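Local coordinates for protein lysine-sensitive aspartokinase 3 (Escherichia coli, PDB 2J0W) that catalyses the ATP-dependent phosphorylation of L-aspartate to 4-phospho-L-aspartate, the first step of lysine biosynthesis, under feedback inhibition by lysine, at residues E62-I67 and N94-A99; A109-L114 and S358-D363; Y227-R232 and K442-L447; A252-K257 and S424-F429. All blocks are in the same frame, centred on the assembly; numbering follows the deposited sequence.

The four contacts run from the helical part of the kinase domain to its joints with the ACT region. Interaction 1 comes first along the chain and lies wholly in the kinase domain; it touches interaction 2 through helices 82-102 and 108-131, where L98 packs on L110 and L114. Interaction 2 reaches across to the loop 358-363, and its segments alternate with those of 3 and 4. Interactions 3 and 4, centres about 13 Å apart, border ADP and meet where L443 of helix 436-448 packs on F429 of strand 426-432; 4 is nested within 3. Interactions 2 and 4 have centres about 27 Å apart, so the ACT region contacts the kinase domain at well-separated points.

Interaction 1: E62-I67 and N94-A99; sequences EKLDAI and NITVLA
L64 reaches from helix 57-75 toward helix 82-102 and sets its two methyl branches against different partners. A chi1 of -60° keeps CG beside the backbone N, and from there the fork points at the second helix. CD2 goes to I95, meeting the CG2 methyl at 3.8 Å, and also approaches the CB of A99, one helical turn further on, at 4.3 Å. CD1 turns to T96 and lies 4.0 Å from its CG2.

The two neighbours are approached differently. L64 and I95 lie antiparallel alongside each other, so the contact runs from methyl to methyl. T96 is met broadside: it presents its CG2 methyl to CD1, with OG1 hardly farther from the fork, 4.1 Å from L64 CD1. This hydroxyl is bonded back to the carbonyl of L92 in its own helix, which satisfies a polar atom next to an apolar branch. I67, one turn beyond L64, also faces the second helix, but less closely.

The short helical segments run antiparallel, at 159°, with their axes 10.9 Å apart at closest approach. At this separation the contact is carried mainly by branched side chains, while the backbones stay apart; even the nearest alpha carbons, those of L64 and T96, are 6.9 Å from each other. L64 and I67 continue onto helix 44-51, and I95 onto H117 and M121 of helix 108-131, so the pair belongs to a larger layer of helices. The arrangement is typical of an antiparallel helix pair with an apolar seam, here in the helical part of the amino acid kinase domain.

Interaction 2: A109-L114 and S358-D363; sequences ALTDEL and STSTGD
T111 and D112 of helix 108-131 meet T359 and S360 of the loop 358-363, joining the amino acid kinase domain to a loop of the ACT region. The loop is shaped locally by an ST turn, in which the hydroxyl of S358 accepts the backbone N-H of S360.

The apolar part of the contact is small. T111 and T359 lie side by side, pointing opposite ways, and bring their CG2 methyls to 4.1 Å. In T359 a chi1 of -61° sets OG1 beside the backbone N, turned to other partners, and leaves the CG2 methyl anti to that nitrogen, facing T111.

Polar groups across the contact approach without bonding directly. The hydroxyls of T111 and S360 remain 3.9 Å apart at OG1 and OG. D112 and T359 are instead linked through third residues: OD1 of D112 and OG1 of T359 both bond to the hydroxyl of T195, while D112 OD2 takes the backbone N-H of G153 and T359 OG1 also bonds to the carbonyl of that glycine. Each carboxylate oxygen thus has a partner in this buried place, and both sides of the joint are tied to the same two residues.

The aspartate site is close by: the side chain of T359 is about 4 Å from that of the substrate-binding R198 and about 7 Å from bound aspartate. Within the contact itself, D112 OD1 comes to 3.8 Å from T359 CB.

Interaction 3: Y227-R232 and K442-L447; sequences YTTDPR and KLHSNL. With ADP (adenosine-5'-diphosphate), chain D.
H444 of helix 436-448 points the edge of its imidazole at T228, with T229 beside it, in the loop that cradles the adenine of ADP. CB carries the ring toward the loop, with CG anti to the backbone N (chi1 -166°). From CG the ring divides: ND1 bonds to OE2 of E449, the C-terminal residue, while CD2 takes the CG2 methyl of T229 at 3.7 Å. CE1, like CD2, lies 3.4 Å from T228 OG1, the two flanking NE2. At the tip, NE2 meets that hydroxyl near the ring plane. T228 OG1 and H444 NE2 are modelled 2.4 Å apart, so short for a hydrogen bond that the length is doubtful, and either could be the donor.

The same hydroxyl also pairs with the backbone N-H of K238. T229 OG1 bonds to the carbonyl of L302, and the backbone of T228 bonds with K238 and L302. These bonds hold the far side of the loop to strand 299-313 of the antiparallel sheet of the ACT region, next to helix 436-448.

On the near side the loop binds the nucleotide: Y227 the adenine, R232 the ribose. The backbone N-H of Y227 bonds to ADP N1 at 2.8 Å, nearly straight at 165°, and its carbonyl accepts from ADP N6. R232 NH2 donates to ADP O3' at 3.2 Å and pairs with D222.

With E449 at one ring nitrogen and T228 at the other, the two partners would fix the ring's rotation; the geometry is consistent with a link between helix 436-448 and the adenine-binding backbone of Y227.

Interaction 4: A252-K257 and S424-F429; sequences ATFGAK and SHNLCF. With ADP (adenosine-5'-diphosphate), chain D.
The backbone leaves helix 245-253 at F254, where F254 CA is still 8.6 Å from C428 CA on strand 426-432, and side chains bridge the gap. The central feature is a sulfur-aromatic contact between the kinase side and the ACT-domain sheet.

C428 places its SG almost exactly over the centre of the F254 ring, 4.0 Å from the centroid and 8° off the ring normal. The opposite ring face is approached near its rim by the CG2 methyl of T253. The phenylalanine projects toward the strand, where L388 and A390 of the adjacent strand 386-393 also touch it.

N426 comes to the same ring obliquely. Its amide plane is turned 73° from the ring plane, and the side chains cross at about a right angle. ND2 is not left to the ring alone: it bonds to the carboxylate of E250 and to the hydroxyl of S345 of the second subunit. That serine belongs to the lysine inhibitor site shared between subunits, and F254 packs on it too.

Beyond F254, at the backbone angles of G255 a beta carbon would press on the carbonyl oxygen of F254. An inverse gamma turn centred on A256 then leads to K257, whose NZ bonds to ADP O1A at 2.9 Å. This short segment therefore spans from the nucleotide to the dimer interface, where F254 CE1 lies 3.4 Å from N426 ND2.

Interaction 1: E62-I67 and N94-A99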
# COMPACT_ATOMS: atom_id res chain seq x y z
N GLU A 62 14.78 45.65 2.94
CA GLU A 62 15.43 45.18 1.73
C GLU A 62 14.38 44.51 0.85
O GLU A 62 14.29 44.79 -0.35
CB GLU A 62 16.52 44.17 2.08
CG GLU A 62 17.49 44.65 3.14
CD GLU A 62 18.46 43.56 3.56
OE1 GLU A 62 19.27 43.80 4.48
OE2 GLU A 62 18.40 42.45 2.97
N LYS A 63 13.56 43.64 1.45
CA LYS A 63 12.54 42.94 0.70
C LYS A 63 11.54 43.89 0.05
O LYS A 63 11.19 43.74 -1.12
CB LYS A 63 11.78 41.96 1.59
CG LYS A 63 12.65 41.01 2.35
CD LYS A 63 13.31 39.95 1.49
CE LYS A 63 13.86 38.87 2.41
NZ LYS A 63 14.65 37.83 1.74
N LEU A 64 11.08 44.88 0.82
CA LEU A 64 10.11 45.83 0.28
C LEU A 64 10.71 46.60 -0.88
O LEU A 64 10.01 47.00 -1.80
CB LEU A 64 9.65 46.79 1.37
CG LEU A 64 8.96 46.08 2.56
CD1 LEU A 64 8.78 47.05 3.70
CD2 LEU A 64 7.62 45.51 2.12
N ASP A 65 12.02 46.80 -0.85
CA ASP A 65 12.65 47.54 -1.93
C ASP A 65 12.83 46.66 -3.15
O ASP A 65 12.66 47.10 -4.29
CB ASP A 65 13.99 48.11 -1.50
CG ASP A 65 13.91 49.60 -1.23
OD1 ASP A 65 13.28 50.32 -2.04
OD2 ASP A 65 14.49 50.05 -0.22
N ALA A 66 13.20 45.41 -2.92
CA ALA A 66 13.36 44.50 -4.04
C ALA A 66 11.97 44.40 -4.69
O ALA A 66 11.85 44.29 -5.91
CB ALA A 66 13.85 43.12 -3.54
N ILE A 67 10.92 44.46 -3.88
CA ILE A 67 9.57 44.39 -4.42
C ILE A 67 9.24 45.67 -5.21
O ILE A 67 8.72 45.59 -6.32
CB ILE A 67 8.53 44.17 -3.30
CG1 ILE A 67 8.66 42.74 -2.78
CG2 ILE A 67 7.11 44.46 -3.81
CD1 ILE A 67 7.68 42.40 -1.69
N ASN A 94 0.42 49.31 1.39
CA ASN A 94 -0.32 48.34 2.17
C ASN A 94 0.56 47.14 2.48
O ASN A 94 0.55 46.61 3.59
CB ASN A 94 -1.58 47.88 1.45
CG ASN A 94 -2.56 47.19 2.38
OD1 ASN A 94 -2.85 46.00 2.22
ND2 ASN A 94 -3.06 47.93 3.37
N ILE A 95 1.33 46.72 1.48
CA ILE A 95 2.23 45.59 1.65
C ILE A 95 3.13 45.93 2.83
O ILE A 95 3.36 45.10 3.72
CB ILE A 95 3.09 45.37 0.37
CG1 ILE A 95 2.20 44.81 -0.75
CG2 ILE A 95 4.25 44.43 0.65
CD1 ILE A 95 2.92 44.57 -2.07
N THR A 96 3.60 47.18 2.84
CA THR A 96 4.47 47.64 3.89
C THR A 96 3.81 47.52 5.26
O THR A 96 4.38 46.93 6.17
CB THR A 96 4.90 49.09 3.64
OG1 THR A 96 5.57 49.16 2.37
CG2 THR A 96 5.84 49.59 4.74
N VAL A 97 2.60 48.05 5.41
CA VAL A 97 1.95 47.96 6.73
C VAL A 97 1.70 46.52 7.13
O VAL A 97 1.87 46.17 8.30
CB VAL A 97 0.60 48.73 6.80
CG1 VAL A 97 0.24 48.99 8.27
CG2 VAL A 97 0.70 50.04 6.04
N LEU A 98 1.31 45.68 6.17
CA LEU A 98 1.07 44.27 6.48
C LEU A 98 2.38 43.62 6.92
O LEU A 98 2.41 42.83 7.87
CB LEU A 98 0.50 43.53 5.25
CG LEU A 98 -0.92 43.94 4.86
CD1 LEU A 98 -1.35 43.20 3.61
CD2 LEU A 98 -1.88 43.63 6.00
N ALA A 99 3.48 43.95 6.24
CA ALA A 99 4.76 43.38 6.60
C ALA A 99 5.10 43.80 8.02
O ALA A 99 5.73 43.05 8.77
CB ALA A 99 5.84 43.85 5.64

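Interaction 2: A109-L114 and S358-D363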
# COMPACT_ATOMS: atom_id res chain seq x y z
N ALA A 109 -3.59 33.11 7.18
CA ALA A 109 -4.55 34.05 6.60
C ALA A 109 -3.92 35.41 6.27
O ALA A 109 -4.27 36.04 5.28
CB ALA A 109 -5.73 34.24 7.54
N LEU A 110 -3.00 35.85 7.11
CA LEU A 110 -2.33 37.13 6.88
C LEU A 110 -1.43 36.94 5.66
O LEU A 110 -1.33 37.82 4.80
CB LEU A 110 -1.50 37.53 8.10
CG LEU A 110 -0.67 38.80 7.97
CD1 LEU A 110 -1.56 39.98 7.63
CD2 LEU A 110 0.08 39.05 9.27
N THR A 111 -0.79 35.78 5.59
CA THR A 111 0.11 35.44 4.49
C THR A 111 -0.63 35.43 3.13
O THR A 111 -0.16 36.03 2.15
CB THR A 111 0.75 34.08 4.75
OG1 THR A 111 1.75 34.21 5.78
CG2 THR A 111 1.39 33.54 3.47
N ASP A 112 -1.79 34.77 3.08
CA ASP A 112 -2.57 34.72 1.85
C ASP A 112 -2.95 36.14 1.43
O ASP A 112 -2.91 36.47 0.24
CB ASP A 112 -3.85 33.89 2.05
CG ASP A 112 -3.67 32.42 1.66
OD1 ASP A 112 -2.52 31.97 1.54
OD2 ASP A 112 -4.69 31.71 1.50
N GLU A 113 -3.30 36.97 2.40
CA GLU A 113 -3.70 38.35 2.12
C GLU A 113 -2.55 39.21 1.63
O GLU A 113 -2.71 40.05 0.75
CB GLU A 113 -4.31 38.99 3.36
CG GLU A 113 -4.55 40.49 3.19
CD GLU A 113 -5.46 40.83 2.02
OE1 GLU A 113 -6.54 40.21 1.89
OE2 GLU A 113 -5.10 41.73 1.24
N LEU A 114 -1.38 39.02 2.22
CA LEU A 114 -0.23 39.80 1.82
C LEU A 114 0.30 39.25 0.51
O LEU A 114 0.61 40.00 -0.41
CB LEU A 114 0.84 39.72 2.90
CG LEU A 114 2.01 40.69 2.80
CD1 LEU A 114 2.83 40.59 4.07
CD2 LEU A 114 2.85 40.36 1.59
N SER A 358 1.80 24.32 0.34
CA SER A 358 1.04 25.45 0.85
C SER A 358 1.80 26.75 0.64
O SER A 358 3.02 26.77 0.55
CB SER A 358 0.75 25.28 2.33
OG SER A 358 0.17 26.48 2.82
N THR A 359 1.05 27.84 0.54
CA THR A 359 1.62 29.17 0.34
C THR A 359 2.42 29.58 1.57
O THR A 359 3.38 30.35 1.47
CB THR A 359 0.50 30.18 0.08
OG1 THR A 359 -0.22 29.80 -1.09
CG2 THR A 359 1.07 31.58 -0.11
N SER A 360 2.04 29.08 2.73
CA SER A 360 2.75 29.43 3.95
C SER A 360 3.80 28.36 4.30
O SER A 360 3.49 27.18 4.42
CB SER A 360 1.76 29.60 5.11
OG SER A 360 2.36 30.33 6.17
N THR A 361 5.04 28.81 4.44
CA THR A 361 6.17 27.94 4.76
C THR A 361 5.94 27.05 5.99
O THR A 361 5.95 25.82 5.88
CB THR A 361 7.44 28.78 5.03
OG1 THR A 361 7.07 30.14 5.30
CG2 THR A 361 8.39 28.73 3.84
N GLY A 362 5.73 27.70 7.13
CA GLY A 362 5.52 27.00 8.39
C GLY A 362 4.46 25.92 8.46
O GLY A 362 4.13 25.46 9.56
N ASP A 363 3.90 25.51 7.32
CA ASP A 363 2.88 24.48 7.32
C ASP A 363 3.61 23.16 7.61
O ASP A 363 4.38 22.66 6.79
CB ASP A 363 2.19 24.42 5.95
CG ASP A 363 0.75 23.92 6.03
OD1 ASP A 363 0.53 22.81 6.54
OD2 ASP A 363 -0.16 24.64 5.57

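Interaction 3: Y227-R232 and K442-L447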
# COMPACT_ATOMS: atom_id res chain seq x y z
N TYR A 227 8.29 17.91 -21.12
CA TYR A 227 9.35 16.99 -21.52
C TYR A 227 9.27 15.64 -20.85
O TYR A 227 8.42 15.42 -20.00
CB TYR A 227 10.71 17.61 -21.23
CG TYR A 227 11.07 18.72 -22.18
CD1 TYR A 227 10.16 19.74 -22.45
CD2 TYR A 227 12.31 18.75 -22.82
CE1 TYR A 227 10.46 20.75 -23.34
CE2 TYR A 227 12.62 19.77 -23.71
CZ TYR A 227 11.69 20.76 -23.97
OH TYR A 227 11.97 21.78 -24.86
N THR A 228 10.16 14.73 -21.22
CA THR A 228 10.19 13.39 -20.64
C THR A 228 10.75 13.42 -19.22
O THR A 228 10.94 12.39 -18.59
CB THR A 228 11.04 12.43 -21.48
OG1 THR A 228 12.38 12.95 -21.59
CG2 THR A 228 10.43 12.26 -22.87
N THR A 229 11.04 14.62 -18.74
CA THR A 229 11.54 14.81 -17.39
C THR A 229 12.06 16.23 -17.29
O THR A 229 12.34 16.87 -18.30
CB THR A 229 12.66 13.81 -17.05
OG1 THR A 229 12.79 13.71 -15.63
CG2 THR A 229 13.96 14.26 -17.63
N ASP A 230 12.19 16.73 -16.06
CA ASP A 230 12.66 18.08 -15.83
C ASP A 230 13.95 18.34 -16.62
O ASP A 230 14.99 17.71 -16.38
CB ASP A 230 12.91 18.30 -14.33
CG ASP A 230 13.06 19.77 -13.98
OD1 ASP A 230 13.79 20.49 -14.68
OD2 ASP A 230 12.45 20.20 -12.97
N PRO A 231 13.90 19.28 -17.58
CA PRO A 231 15.06 19.63 -18.40
C PRO A 231 16.20 20.11 -17.54
O PRO A 231 17.36 20.05 -17.94
CB PRO A 231 14.52 20.74 -19.30
CG PRO A 231 13.12 20.32 -19.50
CD PRO A 231 12.71 19.99 -18.08
N ARG A 232 15.87 20.56 -16.33
CA ARG A 232 16.89 21.06 -15.43
C ARG A 232 17.65 19.95 -14.77
O ARG A 232 18.62 20.21 -14.05
CB ARG A 232 16.28 21.95 -14.36
CG ARG A 232 15.39 23.01 -14.92
CD ARG A 232 15.00 24.01 -13.87
NE ARG A 232 14.13 25.02 -14.46
CZ ARG A 232 13.83 26.18 -13.89
NH1 ARG A 232 14.33 26.48 -12.70
NH2 ARG A 232 13.02 27.03 -14.51
N LYS A 442 20.28 8.30 -14.79
CA LYS A 442 20.55 6.93 -15.18
C LYS A 442 19.36 6.27 -15.87
O LYS A 442 19.54 5.65 -16.91
CB LYS A 442 20.98 6.11 -13.97
CG LYS A 442 22.41 6.37 -13.54
CD LYS A 442 23.40 6.09 -14.67
CE LYS A 442 24.83 6.41 -14.24
NZ LYS A 442 25.19 5.72 -12.96
N LEU A 443 18.16 6.41 -15.30
CA LEU A 443 16.96 5.81 -15.90
C LEU A 443 16.68 6.35 -17.29
O LEU A 443 16.68 5.62 -18.27
CB LEU A 443 15.74 6.09 -15.03
CG LEU A 443 15.64 5.48 -13.64
CD1 LEU A 443 14.33 5.93 -13.03
CD2 LEU A 443 15.71 3.97 -13.71
N HIS A 444 16.41 7.65 -17.33
CA HIS A 444 16.11 8.38 -18.56
C HIS A 444 17.02 7.94 -19.70
O HIS A 444 16.57 7.70 -20.83
CB HIS A 444 16.28 9.88 -18.31
CG HIS A 444 15.68 10.75 -19.37
ND1 HIS A 444 16.42 11.23 -20.42
CD2 HIS A 444 14.41 11.17 -19.56
CE1 HIS A 444 15.62 11.92 -21.23
NE2 HIS A 444 14.40 11.89 -20.73
N SER A 445 18.31 7.84 -19.37
CA SER A 445 19.33 7.45 -20.32
C SER A 445 19.01 6.16 -21.07
O SER A 445 18.68 6.21 -22.26
CB SER A 445 20.68 7.33 -19.60
OG SER A 445 21.72 7.02 -20.51
N ASN A 446 19.07 5.02 -20.39
CA ASN A 446 18.78 3.76 -21.04
C ASN A 446 17.26 3.62 -21.11
O ASN A 446 16.72 2.52 -20.93
CB ASN A 446 19.39 2.56 -20.27
CG ASN A 446 18.54 2.13 -19.10
OD1 ASN A 446 18.30 2.92 -18.20
ND2 ASN A 446 18.06 0.88 -19.12
N LEU A 447 16.55 4.72 -21.35
CA LEU A 447 15.09 4.67 -21.42
C LEU A 447 14.43 5.57 -22.47
O LEU A 447 13.38 5.23 -23.04
CB LEU A 447 14.51 4.98 -20.03
CG LEU A 447 13.33 4.08 -19.63
CD1 LEU A 447 12.99 4.23 -18.15
CD2 LEU A 447 12.15 4.43 -20.51
PB ADP D . 5.53 28.97 -14.41
O1B ADP D . 5.42 29.20 -15.87
O2B ADP D . 5.67 30.26 -13.63
O3B ADP D . 4.32 28.14 -13.87
PA ADP D . 7.32 27.04 -13.17
O1A ADP D . 8.71 27.28 -12.71
O2A ADP D . 6.28 26.95 -12.10
O3A ADP D . 6.88 28.16 -14.19
O5' ADP D . 7.48 25.68 -14.02
C5' ADP D . 8.18 25.46 -15.28
C4' ADP D . 9.33 24.52 -15.00
O4' ADP D . 9.01 23.21 -14.44
C3' ADP D . 10.27 24.17 -16.12
O3' ADP D . 10.98 25.40 -16.36
C2' ADP D . 11.07 23.05 -15.47
O2' ADP D . 12.11 23.56 -14.65
C1' ADP D . 10.08 22.31 -14.65
N9 ADP D . 9.68 20.92 -15.18
C8 ADP D . 9.69 19.84 -14.36
N7 ADP D . 9.34 18.70 -14.91
C5 ADP D . 9.06 19.06 -16.18
C6 ADP D . 8.63 18.25 -17.29
N6 ADP D . 8.40 16.98 -17.23
N1 ADP D . 8.44 18.96 -18.49
C2 ADP D . 8.67 20.34 -18.61
N3 ADP D . 9.09 21.10 -17.55
C4 ADP D . 9.27 20.43 -16.39

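Interaction 4: A252-K257 and S424-F429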
# COMPACT_ATOMS: atom_id res chain seq x y z
N ALA A 252 2.26 15.47 -13.19
CA ALA A 252 2.21 16.63 -12.33
C ALA A 252 2.20 16.17 -10.88
O ALA A 252 3.03 16.60 -10.07
CB ALA A 252 0.97 17.47 -12.63
N THR A 253 1.29 15.26 -10.57
CA THR A 253 1.14 14.75 -9.23
C THR A 253 2.43 14.22 -8.62
O THR A 253 2.65 14.38 -7.42
CB THR A 253 0.09 13.64 -9.17
OG1 THR A 253 -1.17 14.16 -9.63
CG2 THR A 253 -0.08 13.14 -7.74
N PHE A 254 3.28 13.62 -9.44
CA PHE A 254 4.52 13.07 -8.91
C PHE A 254 5.76 13.92 -9.08
O PHE A 254 6.87 13.44 -8.85
CB PHE A 254 4.75 11.67 -9.49
CG PHE A 254 3.69 10.68 -9.10
CD1 PHE A 254 3.03 9.94 -10.07
CD2 PHE A 254 3.31 10.53 -7.78
CE1 PHE A 254 2.00 9.05 -9.72
CE2 PHE A 254 2.29 9.65 -7.41
CZ PHE A 254 1.64 8.91 -8.39
N GLY A 255 5.59 15.18 -9.48
CA GLY A 255 6.77 16.02 -9.61
C GLY A 255 6.90 16.89 -10.83
O GLY A 255 7.83 17.69 -10.88
N ALA A 256 6.00 16.76 -11.80
CA ALA A 256 6.07 17.57 -13.01
C ALA A 256 5.61 19.01 -12.74
O ALA A 256 4.53 19.45 -13.17
CB ALA A 256 5.21 16.96 -14.10
N LYS A 257 6.46 19.75 -12.03
CA LYS A 257 6.21 21.14 -11.64
C LYS A 257 5.51 22.01 -12.71
O LYS A 257 4.68 22.85 -12.37
CB LYS A 257 7.54 21.78 -11.20
CG LYS A 257 7.46 23.20 -10.64
CD LYS A 257 8.85 23.64 -10.21
CE LYS A 257 8.83 24.90 -9.33
NZ LYS A 257 8.40 26.12 -10.05
N SER A 424 -2.11 1.37 -13.88
CA SER A 424 -1.43 0.88 -15.06
C SER A 424 -0.66 2.01 -15.74
O SER A 424 -0.21 1.86 -16.88
CB SER A 424 -2.43 0.27 -16.03
OG SER A 424 -3.46 1.18 -16.37
N HIS A 425 -0.53 3.14 -15.05
CA HIS A 425 0.18 4.28 -15.62
C HIS A 425 1.49 4.60 -14.93
O HIS A 425 2.36 5.22 -15.54
CB HIS A 425 -0.69 5.54 -15.59
CG HIS A 425 -1.72 5.61 -16.66
ND1 HIS A 425 -1.41 5.74 -18.00
CD2 HIS A 425 -3.08 5.60 -16.60
CE1 HIS A 425 -2.52 5.83 -18.71
NE2 HIS A 425 -3.55 5.74 -17.88
N ASN A 426 1.66 4.18 -13.68
CA ASN A 426 2.91 4.52 -12.99
C ASN A 426 3.53 3.48 -12.06
O ASN A 426 2.87 2.56 -11.59
CB ASN A 426 2.70 5.78 -12.16
CG ASN A 426 2.11 5.47 -10.81
OD1 ASN A 426 2.73 4.79 -9.98
ND2 ASN A 426 0.89 5.96 -10.56
N LEU A 427 4.80 3.71 -11.78
CA LEU A 427 5.58 2.89 -10.87
C LEU A 427 6.49 3.86 -10.12
O LEU A 427 7.38 4.47 -10.72
CB LEU A 427 6.44 1.89 -11.65
CG LEU A 427 7.24 0.92 -10.78
CD1 LEU A 427 7.58 -0.30 -11.61
CD2 LEU A 427 8.50 1.58 -10.23
N CYS A 428 6.27 4.02 -8.82
CA CYS A 428 7.09 4.95 -8.06
C CYS A 428 7.95 4.27 -7.03
O CYS A 428 7.75 3.11 -6.69
CB CYS A 428 6.21 5.96 -7.34
SG CYS A 428 4.86 6.54 -8.35
N PHE A 429 8.93 5.01 -6.54
CA PHE A 429 9.80 4.50 -5.51
C PHE A 429 10.62 5.62 -4.89
O PHE A 429 10.81 6.68 -5.48
CB PHE A 429 10.69 3.39 -6.06
CG PHE A 429 11.58 3.82 -7.17
CD1 PHE A 429 12.90 4.18 -6.92
CD2 PHE A 429 11.13 3.81 -8.49
CE1 PHE A 429 13.77 4.53 -7.97
CE2 PHE A 429 11.98 4.15 -9.54
CZ PHE A 429 13.30 4.51 -9.28
PB ADP D . 5.53 28.97 -14.41
O1B ADP D . 5.42 29.20 -15.87
O2B ADP D . 5.67 30.26 -13.63
O3B ADP D . 4.32 28.14 -13.87
PA ADP D . 7.32 27.04 -13.17
O1A ADP D . 8.71 27.28 -12.71
O2A ADP D . 6.28 26.95 -12.10
O3A ADP D . 6.88 28.16 -14.19
O5' ADP D . 7.48 25.68 -14.02
C5' ADP D . 8.18 25.46 -15.28
C4' ADP D . 9.33 24.52 -15.00
O4' ADP D . 9.01 23.21 -14.44
C3' ADP D . 10.27 24.17 -16.12
O3' ADP D . 10.98 25.40 -16.36
C2' ADP D . 11.07 23.05 -15.47
O2' ADP D . 12.11 23.56 -14.65
C1' ADP D . 10.08 22.31 -14.65
N9 ADP D . 9.68 20.92 -15.18
C8 ADP D . 9.69 19.84 -14.36
N7 ADP D . 9.34 18.70 -14.91
C5 ADP D . 9.06 19.06 -16.18
C6 ADP D . 8.63 18.25 -17.29
N6 ADP D . 8.40 16.98 -17.23
N1 ADP D . 8.44 18.96 -18.49
C2 ADP D . 8.67 20.34 -18.61
N3 ADP D . 9.09 21.10 -17.55
C4 ADP D . 9.27 20.43 -16.39